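Local structure of H subunit of photosynthetic reaction center complex (Rhodopseudomonas palustris, 6Z5S) at residues I128-R133 against V168-V173; L28-K33 against A56-K61; G161-V166 against R176-E181. The protein forms the H subunit of a bacterial photosynthetic reaction centre, and probably stabilises the complex and shields its quinone-reducing side from the cytoplasm. All blocks are in the same frame, centred on the assembly; numbering follows the deposited sequence.

Interaction 1 of 3, residues I128-R133 against V168-V173; sequences IIVPLR and VDRAEV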
loop_
_atom_site.group_PDB
_atom_site.type_symbol
_atom_site.label_atom_id
_atom_site.label_comp_id
_atom_site.label_asym_id
_atom_site.label_seq_id
_atom_site.Cartn_x
_atom_site.Cartn_y
_atom_site.Cartn_z
ATOM N N ILE D 128 -8.250 -17.971 28.040
ATOM C CA ILE D 128 -8.340 -18.368 26.643
ATOM C C ILE D 128 -7.304 -19.425 26.280
ATOM O O ILE D 128 -7.538 -20.228 25.375
ATOM C CB ILE D 128 -8.212 -17.145 25.726
ATOM C CG1 ILE D 128 -6.880 -16.443 25.955
ATOM C CG2 ILE D 128 -9.345 -16.186 25.971
ATOM C CD1 ILE D 128 -6.673 -15.250 25.070
ATOM N N ILE D 129 -6.158 -19.440 26.952
ATOM C CA ILE D 129 -5.131 -20.441 26.700
ATOM C C ILE D 129 -5.347 -21.556 27.714
ATOM O O ILE D 129 -5.063 -21.398 28.900
ATOM C CB ILE D 129 -3.726 -19.851 26.794
ATOM C CG1 ILE D 129 -3.588 -18.672 25.836
ATOM C CG2 ILE D 129 -2.695 -20.910 26.478
ATOM C CD1 ILE D 129 -2.176 -18.202 25.660
ATOM N N VAL D 130 -5.861 -22.689 27.244
ATOM C CA VAL D 130 -6.214 -23.794 28.136
ATOM C C VAL D 130 -5.803 -25.103 27.499
ATOM O O VAL D 130 -5.684 -25.214 26.272
ATOM C CB VAL D 130 -7.724 -23.822 28.440
ATOM C CG1 VAL D 130 -8.125 -22.608 29.240
ATOM C CG2 VAL D 130 -8.510 -23.886 27.156
ATOM N N PRO D 131 -5.574 -26.127 28.318
ATOM C CA PRO D 131 -5.332 -27.459 27.762
ATOM C C PRO D 131 -6.585 -27.981 27.085
ATOM O O PRO D 131 -7.705 -27.633 27.460
ATOM C CB PRO D 131 -4.969 -28.302 28.988
ATOM C CG PRO D 131 -4.680 -27.328 30.066
ATOM C CD PRO D 131 -5.518 -26.138 29.786
ATOM N N LEU D 132 -6.390 -28.824 26.068
ATOM C CA LEU D 132 -7.536 -29.358 25.343
ATOM C C LEU D 132 -8.449 -30.170 26.247
ATOM O O LEU D 132 -9.655 -30.256 25.994
ATOM C CB LEU D 132 -7.078 -30.205 24.162
ATOM C CG LEU D 132 -6.927 -29.451 22.849
ATOM C CD1 LEU D 132 -6.500 -30.398 21.752
ATOM C CD2 LEU D 132 -8.228 -28.773 22.493
ATOM N N ARG D 133 -7.901 -30.761 27.308
ATOM C CA ARG D 133 -8.734 -31.431 28.297
ATOM C C ARG D 133 -9.680 -30.471 29.004
ATOM O O ARG D 133 -10.640 -30.921 29.636
ATOM C CB ARG D 133 -7.855 -32.131 29.327
ATOM C CG ARG D 133 -7.019 -31.172 30.137
ATOM C CD ARG D 133 -6.265 -31.876 31.237
ATOM N NE ARG D 133 -5.358 -30.963 31.918
ATOM C CZ ARG D 133 -4.068 -30.844 31.630
ATOM N NH1 ARG D 133 -3.317 -29.982 32.299
ATOM N NH2 ARG D 133 -3.528 -31.589 30.678
ATOM N N VAL D 168 -4.425 -24.796 23.742
ATOM C CA VAL D 168 -4.999 -24.070 22.623
ATOM C C VAL D 168 -5.598 -22.761 23.111
ATOM O O VAL D 168 -5.899 -22.580 24.294
ATOM C CB VAL D 168 -6.066 -24.898 21.883
ATOM C CG1 VAL D 168 -5.477 -26.211 21.428
ATOM C CG2 VAL D 168 -7.256 -25.131 22.775
ATOM N N ASP D 169 -5.768 -21.848 22.163
ATOM C CA ASP D 169 -6.396 -20.559 22.389
ATOM C C ASP D 169 -7.858 -20.654 21.979
ATOM O O ASP D 169 -8.165 -21.094 20.868
ATOM C CB ASP D 169 -5.683 -19.473 21.584
ATOM C CG ASP D 169 -6.151 -18.074 21.930
ATOM O OD1 ASP D 169 -7.258 -17.918 22.481
ATOM O OD2 ASP D 169 -5.401 -17.117 21.648
ATOM N N ARG D 170 -8.754 -20.259 22.873
ATOM C CA ARG D 170 -10.170 -20.249 22.550
ATOM C C ARG D 170 -10.545 -18.967 21.817
ATOM O O ARG D 170 -9.919 -17.919 21.993
ATOM C CB ARG D 170 -11.012 -20.385 23.812
ATOM C CG ARG D 170 -10.705 -21.605 24.643
ATOM C CD ARG D 170 -11.694 -21.735 25.784
ATOM N NE ARG D 170 -11.753 -20.527 26.597
ATOM C CZ ARG D 170 -12.718 -19.617 26.519
ATOM N NH1 ARG D 170 -12.686 -18.545 27.295
ATOM N NH2 ARG D 170 -13.713 -19.777 25.660
ATOM N N ALA D 171 -11.560 -19.077 20.959
ATOM C CA ALA D 171 -12.108 -17.968 20.182
ATOM C C ALA D 171 -11.135 -17.525 19.098
ATOM O O ALA D 171 -11.491 -16.737 18.218
ATOM C CB ALA D 171 -12.483 -16.790 21.086
ATOM N N GLU D 172 -9.906 -18.029 19.156
ATOM C CA GLU D 172 -8.958 -17.987 18.047
ATOM C C GLU D 172 -8.401 -19.401 18.008
ATOM O O GLU D 172 -7.372 -19.675 18.628
ATOM C CB GLU D 172 -7.863 -16.946 18.261
ATOM C CG GLU D 172 -8.327 -15.666 18.940
ATOM C CD GLU D 172 -7.174 -14.820 19.456
ATOM O OE1 GLU D 172 -6.885 -14.881 20.669
ATOM O OE2 GLU D 172 -6.561 -14.087 18.651
ATOM N N VAL D 173 -9.073 -20.293 17.286
ATOM C CA VAL D 173 -8.740 -21.710 17.373
ATOM C C VAL D 173 -7.318 -21.905 16.853
ATOM O O VAL D 173 -7.037 -21.730 15.664
ATOM C CB VAL D 173 -9.763 -22.576 16.628
ATOM C CG1 VAL D 173 -11.117 -22.390 17.257
ATOM C CG2 VAL D 173 -9.872 -22.180 15.169
#
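Val130 and Val168 face each other as an antiparallel hydrogen-bonded pair, and each uses both of its backbone polar atoms on the other. Val130 N donates to Val168 O at 3.0 Å, with an N-H...O angle of 163°. The return bond, Val168 N to Val130 O, measures 2.9 Å. Two residues further along, Arg170 N donates to Ile128 O at 2.8 Å, its angle at hydrogen bent to 152°. Between these bonds lies the non-hydrogen-bonded pair Ile129 and Asp169. Here the alpha carbons add CA-H...O contacts: Ile129 CA sits 3.3 Å from Val168 O, and Asp169 CA also approaches Ile128 O. Strand 129-131 thereby becomes an outermost strand, within this chain, of the four-stranded antiparallel sheet of the subunit, paired with the end of strand 161-169, which belongs to the PRC-barrel family region. Pro131, which has no N-H, falls between the bonded positions, and the next backbone bond is that of Leu132 with Val166.

Val130 and Val168 share a face with Leu132 and the aliphatic stem of Arg170. Leu132 crosses Val168 at about a right angle, Leu132 CD2 resting 3.8 Å from Val168 CG2, while Val130 CG2 lies 4.0 Å from Arg170 CG. That arginine bends at chi3 (-55°), and its polar end is held outside the two segments: NH1 by a salt bridge to Asp124 and NE by Pro127 O. On the other side of the strand pair, Asp169 lies alongside Ile128, Asp169 OD1 being 3.5 Å from Ile128 CB; its OD2 makes a long, weak ion pair with Arg176.

Interaction 2 of 3, residues L28-K33 against A56-K61; sequences LRREDK and APPDPK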
loop_
_atom_site.group_PDB
_atom_site.type_symbol
_atom_site.label_atom_id
_atom_site.label_comp_id
_atom_site.label_asym_id
_atom_site.label_seq_id
_atom_site.Cartn_x
_atom_site.Cartn_y
_atom_site.Cartn_z
ATOM N N LEU D 28 2.008 11.765 15.401
ATOM C CA LEU D 28 2.294 10.336 15.344
ATOM C C LEU D 28 3.533 9.991 16.148
ATOM O O LEU D 28 3.550 9.002 16.888
ATOM C CB LEU D 28 2.480 9.902 13.894
ATOM C CG LEU D 28 1.239 9.584 13.072
ATOM C CD1 LEU D 28 1.626 9.434 11.620
ATOM C CD2 LEU D 28 0.583 8.329 13.581
ATOM N N ARG D 29 4.587 10.787 16.001
ATOM C CA ARG D 29 5.801 10.560 16.762
ATOM C C ARG D 29 5.562 10.770 18.248
ATOM O O ARG D 29 6.255 10.180 19.080
ATOM C CB ARG D 29 6.891 11.483 16.233
ATOM C CG ARG D 29 8.260 11.175 16.726
ATOM C CD ARG D 29 8.791 9.864 16.198
ATOM N NE ARG D 29 9.987 9.510 16.945
ATOM C CZ ARG D 29 9.995 8.704 17.996
ATOM N NH1 ARG D 29 11.128 8.447 18.630
ATOM N NH2 ARG D 29 8.872 8.143 18.406
ATOM N N ARG D 30 4.574 11.589 18.594
ATOM C CA ARG D 30 4.172 11.782 19.979
ATOM C C ARG D 30 3.417 10.574 20.515
ATOM O O ARG D 30 3.664 10.133 21.640
ATOM C CB ARG D 30 3.322 13.044 20.062
ATOM C CG ARG D 30 2.631 13.312 21.351
ATOM C CD ARG D 30 1.746 14.529 21.169
ATOM N NE ARG D 30 0.933 14.808 22.343
ATOM C CZ ARG D 30 1.374 15.471 23.401
ATOM N NH1 ARG D 30 0.573 15.684 24.432
ATOM N NH2 ARG D 30 2.618 15.916 23.430
ATOM N N GLU D 31 2.492 10.029 19.724
ATOM C CA GLU D 31 1.817 8.795 20.110
ATOM C C GLU D 31 2.798 7.644 20.259
ATOM O O GLU D 31 2.574 6.739 21.069
ATOM C CB GLU D 31 0.754 8.427 19.082
ATOM C CG GLU D 31 -0.394 9.393 18.991
ATOM C CD GLU D 31 -1.012 9.688 20.334
ATOM O OE1 GLU D 31 -0.933 10.849 20.784
ATOM O OE2 GLU D 31 -1.581 8.758 20.939
ATOM N N ASP D 32 3.876 7.652 19.475
ATOM C CA ASP D 32 4.890 6.608 19.572
ATOM C C ASP D 32 5.550 6.558 20.941
ATOM O O ASP D 32 6.174 5.546 21.275
ATOM C CB ASP D 32 5.976 6.824 18.523
ATOM C CG ASP D 32 5.546 6.421 17.134
ATOM O OD1 ASP D 32 4.495 5.771 16.988
ATOM O OD2 ASP D 32 6.274 6.758 16.178
ATOM N N LYS D 33 5.452 7.625 21.731
ATOM C CA LYS D 33 6.189 7.744 22.979
ATOM C C LYS D 33 5.331 7.435 24.194
ATOM O O LYS D 33 5.568 7.983 25.273
ATOM C CB LYS D 33 6.796 9.137 23.100
ATOM C CG LYS D 33 7.771 9.442 22.002
ATOM C CD LYS D 33 8.728 10.519 22.400
ATOM C CE LYS D 33 9.740 10.752 21.313
ATOM N NZ LYS D 33 10.711 11.795 21.696
ATOM N N ALA D 56 7.696 15.612 23.204
ATOM C CA ALA D 56 7.665 15.050 24.537
ATOM C C ALA D 56 6.567 13.995 24.616
ATOM O O ALA D 56 5.549 14.101 23.931
ATOM C CB ALA D 56 7.428 16.137 25.576
ATOM N N PRO D 57 6.770 12.946 25.404
ATOM C CA PRO D 57 5.722 11.957 25.598
ATOM C C PRO D 57 4.447 12.616 26.083
ATOM O O PRO D 57 4.491 13.583 26.855
ATOM C CB PRO D 57 6.312 11.028 26.664
ATOM C CG PRO D 57 7.756 11.126 26.455
ATOM C CD PRO D 57 8.029 12.536 26.040
ATOM N N PRO D 58 3.296 12.140 25.634
ATOM C CA PRO D 58 2.030 12.714 26.088
ATOM C C PRO D 58 1.707 12.280 27.508
ATOM O O PRO D 58 2.409 11.481 28.127
ATOM C CB PRO D 58 1.022 12.156 25.089
ATOM C CG PRO D 58 1.619 10.882 24.652
ATOM C CD PRO D 58 3.097 11.065 24.653
ATOM N N ASP D 59 0.615 12.834 28.023
ATOM C CA ASP D 59 0.145 12.446 29.339
ATOM C C ASP D 59 -0.282 10.983 29.326
ATOM O O ASP D 59 -0.683 10.459 28.284
ATOM C CB ASP D 59 -1.026 13.318 29.773
ATOM C CG ASP D 59 -0.773 14.776 29.544
ATOM O OD1 ASP D 59 -1.414 15.350 28.645
ATOM O OD2 ASP D 59 0.073 15.351 30.258
ATOM N N PRO D 60 -0.208 10.302 30.466
ATOM C CA PRO D 60 -0.554 8.881 30.495
ATOM C C PRO D 60 -1.981 8.643 30.032
ATOM O O PRO D 60 -2.899 9.387 30.378
ATOM C CB PRO D 60 -0.370 8.508 31.967
ATOM C CG PRO D 60 0.582 9.505 32.482
ATOM C CD PRO D 60 0.265 10.773 31.774
ATOM N N LYS D 61 -2.158 7.600 29.234
ATOM C CA LYS D 61 -3.442 7.299 28.624
ATOM C C LYS D 61 -4.135 6.203 29.411
ATOM O O LYS D 61 -3.510 5.212 29.791
ATOM C CB LYS D 61 -3.270 6.866 27.173
ATOM C CG LYS D 61 -4.570 6.687 26.438
ATOM C CD LYS D 61 -4.317 6.162 25.054
ATOM C CE LYS D 61 -5.484 6.427 24.139
ATOM N NZ LYS D 61 -5.099 6.167 22.730
#
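Lys33 and Pro57 bring the backbones together, their CA atoms 5.0 Å apart, where the end of helix 9-31 meets an irregular segment on its way to strand 61-64. In 28-33 the turns are closed by Asp32 N donating to Leu28 O and Lys33 N to Arg30 O. Pro57 and Pro58 are extended, in a polyproline-like conformation; neither offers an N-H, and the contact is one of van der Waals packing. Pro58 CD lies beside Arg30 O, and Pro57 CB is 3.4 Å from Lys33 O.

Among the side chains, Arg30 and Pro58 run alongside each other in opposite senses. CG of Arg30 is anti to its backbone N (chi1 171°) and the chain stays extended to NE, which carries the guanidinium along the proline ring. Pro58 CB then covers one face of that group, 3.4 Å above its plane and displaced from its centre. Arg30 NH2 comes within 3.5 Å of Ala56 O at an angle too poor for a hydrogen bond; its strong partner is a cardiolipin phosphate oxygen. Lys33 sets its CB 4.0 Å from Pro57 CG, while NZ is gripped by Ile52 O, Pro55 O and a second cardiolipin. Lys33 CE also lies over one face of the Arg29 guanidinium, 3.6 Å above the plane.

Arg29 NH1 joins Lys33 in binding that second lipid. Pro58 thus packs on the Arg30 guanidinium face and Pro57 on the Lys33 stem, while the cationic tips reach lipid headgroups just beyond the predicted membrane span. Arg29 and Lys33 together would be expected to suit the anionic headgroup of one cardiolipin, with Arg30 facing a different one.

Interaction 3 of 3, residues G161-V166 against R176-E181; sequences GTVTEV and RYLEVE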
loop_
_atom_site.group_PDB
_atom_site.type_symbol
_atom_site.label_atom_id
_atom_site.label_comp_id
_atom_site.label_asym_id
_atom_site.label_seq_id
_atom_site.Cartn_x
_atom_site.Cartn_y
_atom_site.Cartn_z
ATOM N N GLY D 161 11.676 -34.994 26.915
ATOM C CA GLY D 161 10.497 -35.452 27.624
ATOM C C GLY D 161 9.472 -36.036 26.683
ATOM O O GLY D 161 9.832 -36.494 25.602
ATOM N N THR D 162 8.200 -36.016 27.060
ATOM C CA THR D 162 7.138 -36.519 26.198
ATOM C C THR D 162 5.989 -35.524 26.144
ATOM O O THR D 162 5.569 -34.995 27.173
ATOM C CB THR D 162 6.615 -37.884 26.673
ATOM O OG1 THR D 162 6.143 -37.780 28.021
ATOM C CG2 THR D 162 7.704 -38.938 26.595
ATOM N N VAL D 163 5.478 -35.281 24.940
ATOM C CA VAL D 163 4.352 -34.369 24.777
ATOM C C VAL D 163 3.101 -35.017 25.350
ATOM O O VAL D 163 2.687 -36.098 24.917
ATOM C CB VAL D 163 4.160 -33.987 23.308
ATOM C CG1 VAL D 163 2.969 -33.070 23.160
ATOM C CG2 VAL D 163 5.402 -33.310 22.787
ATOM N N THR D 164 2.489 -34.350 26.322
ATOM C CA THR D 164 1.346 -34.859 27.064
ATOM C C THR D 164 0.033 -34.207 26.662
ATOM O O THR D 164 -0.987 -34.893 26.557
ATOM C CB THR D 164 1.579 -34.655 28.563
ATOM O OG1 THR D 164 2.572 -35.578 29.019
ATOM C CG2 THR D 164 0.299 -34.861 29.349
ATOM N N GLU D 165 0.030 -32.901 26.423
ATOM C CA GLU D 165 -1.205 -32.194 26.131
ATOM C C GLU D 165 -0.904 -31.001 25.242
ATOM O O GLU D 165 0.189 -30.435 25.286
ATOM C CB GLU D 165 -1.899 -31.742 27.418
ATOM C CG GLU D 165 -3.313 -31.233 27.225
ATOM C CD GLU D 165 -4.250 -32.299 26.700
ATOM O OE1 GLU D 165 -3.972 -33.500 26.905
ATOM O OE2 GLU D 165 -5.273 -31.938 26.084
ATOM N N VAL D 166 -1.886 -30.630 24.431
ATOM C CA VAL D 166 -1.792 -29.480 23.544
ATOM C C VAL D 166 -2.642 -28.368 24.135
ATOM O O VAL D 166 -3.847 -28.543 24.342
ATOM C CB VAL D 166 -2.249 -29.828 22.121
ATOM C CG1 VAL D 166 -2.241 -28.593 21.248
ATOM C CG2 VAL D 166 -1.353 -30.897 21.541
ATOM N N ARG D 176 -1.224 -23.141 20.946
ATOM C CA ARG D 176 -0.197 -22.227 21.428
ATOM C C ARG D 176 0.937 -22.931 22.159
ATOM O O ARG D 176 2.100 -22.578 21.963
ATOM C CB ARG D 176 -0.807 -21.169 22.352
ATOM C CG ARG D 176 -1.940 -20.356 21.754
ATOM C CD ARG D 176 -1.663 -19.939 20.325
ATOM N NE ARG D 176 -0.852 -18.730 20.241
ATOM C CZ ARG D 176 -1.343 -17.505 20.088
ATOM N NH1 ARG D 176 -2.652 -17.314 20.009
ATOM N NH2 ARG D 176 -0.522 -16.467 20.015
ATOM N N TYR D 177 0.637 -23.919 22.995
ATOM C CA TYR D 177 1.667 -24.574 23.784
ATOM C C TYR D 177 1.485 -26.080 23.739
ATOM O O TYR D 177 0.369 -26.585 23.615
ATOM C CB TYR D 177 1.646 -24.104 25.239
ATOM C CG TYR D 177 1.876 -22.628 25.388
ATOM C CD1 TYR D 177 3.157 -22.114 25.465
ATOM C CD2 TYR D 177 0.813 -21.746 25.439
ATOM C CE1 TYR D 177 3.371 -20.767 25.591
ATOM C CE2 TYR D 177 1.018 -20.397 25.566
ATOM C CZ TYR D 177 2.298 -19.914 25.640
ATOM O OH TYR D 177 2.507 -18.564 25.768
ATOM N N LEU D 178 2.603 -26.789 23.837
ATOM C CA LEU D 178 2.626 -28.223 24.075
ATOM C C LEU D 178 3.045 -28.465 25.513
ATOM O O LEU D 178 4.077 -27.955 25.953
ATOM C CB LEU D 178 3.599 -28.934 23.136
ATOM C CG LEU D 178 3.504 -28.646 21.645
ATOM C CD1 LEU D 178 4.574 -29.424 20.913
ATOM C CD2 LEU D 178 2.130 -29.005 21.125
ATOM N N GLU D 179 2.237 -29.214 26.248
ATOM C CA GLU D 179 2.647 -29.647 27.571
ATOM C C GLU D 179 3.637 -30.786 27.423
ATOM O O GLU D 179 3.465 -31.666 26.581
ATOM C CB GLU D 179 1.443 -30.092 28.397
ATOM C CG GLU D 179 1.635 -29.930 29.885
ATOM C CD GLU D 179 0.323 -29.912 30.636
ATOM O OE1 GLU D 179 -0.695 -30.353 30.066
ATOM O OE2 GLU D 179 0.306 -29.455 31.796
ATOM N N VAL D 180 4.683 -30.766 28.236
ATOM C CA VAL D 180 5.747 -31.751 28.156
ATOM C C VAL D 180 5.970 -32.328 29.537
ATOM O O VAL D 180 6.356 -31.602 30.461
ATOM C CB VAL D 180 7.051 -31.153 27.615
ATOM C CG1 VAL D 180 8.140 -32.178 27.687
ATOM C CG2 VAL D 180 6.856 -30.689 26.188
ATOM N N GLU D 181 5.694 -33.618 29.684
ATOM C CA GLU D 181 6.148 -34.382 30.833
ATOM C C GLU D 181 7.659 -34.499 30.743
ATOM O O GLU D 181 8.179 -35.155 29.835
ATOM C CB GLU D 181 5.488 -35.755 30.836
ATOM C CG GLU D 181 5.813 -36.615 32.034
ATOM C CD GLU D 181 5.215 -36.072 33.313
ATOM O OE1 GLU D 181 4.191 -35.362 33.241
ATOM O OE2 GLU D 181 5.765 -36.363 34.392
#
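Thr162 and Glu181 begin the backbone pairing of a beta hairpin, strand 161-169 with strand 174-182, in the PRC-barrel region. Thr162 N donates to Glu181 O, and Glu181 N returns a bond to Thr162 O; both measure 2.9 Å, the second bent to 135° at the hydrogen. Glu179 is gripped at both its polar backbone atoms by successive residues: Thr164 N donates to Glu179 O at 2.9 Å, standing above the carbonyl plane, and Glu179 N donates to Glu165 O. Thr164 departs from strand geometry (psi -40°) where Thr164 N and Glu165 O both turn to Glu179. Closer to the turn, Arg176 and Tyr177 together face Trp167 in a classic beta bulge. The short strand segments run at 133° to each other, a strongly twisted antiparallel pair.

Apolar contacts occupy the face of Val163, Val166, Leu178 and Val180. Leu178 serves two valines: its CB meets Val163 CG1 at 4.2 Å, and its CD2 lies 4.0 Å from Val166 CG2, the Leu178 and Val166 side chains lying side by side.

Polar side chains take the face of Thr162, Glu165, Glu179 and Glu181. The hydroxyls of Thr162 and Thr164 both touch CB of Glu181, with OG1 of Thr162 at 3.5 Å and OG1 of Thr164 at 3.4 Å. Glu181 bends at chi2, and its carboxylate is salt-bridged to Arg186. The side chains of Glu165 and Glu179 pass at a slant, their carboxylate planes close to perpendicular and their OE1 atoms 5.5 Å apart.

These like charges probably repel at that distance, but Glu179 OE1 has a salt bridge from Arg133 NH2 and Glu165 OE2 a weak hydrogen bond from Arg133 N, an arrangement likely to favour both carboxylates as anions.

How the interactions relate
Interactions 1 and 3 are neighbours in one sheet, their centres 14 Å apart. Both use strand 161-169, which pairs with strand 129-131 along one edge and with strand 174-182 along the other; Leu132 and Arg133 bridge them. All three contacts are mostly buried, yet by different surroundings. The two sheet contacts rest on backbone hydrogen bonds; interaction 3 divides apolar from polar side chains between opposite faces, whereas interaction 1 mixes them. Interaction 2 lies about 21 Å from interaction 1 at the nearest atoms and on the opposite side of the chain's centre from interaction 3. At the lipid-lined end of the transmembrane helix, it relies on proline packing and on cations directed to cardiolipin.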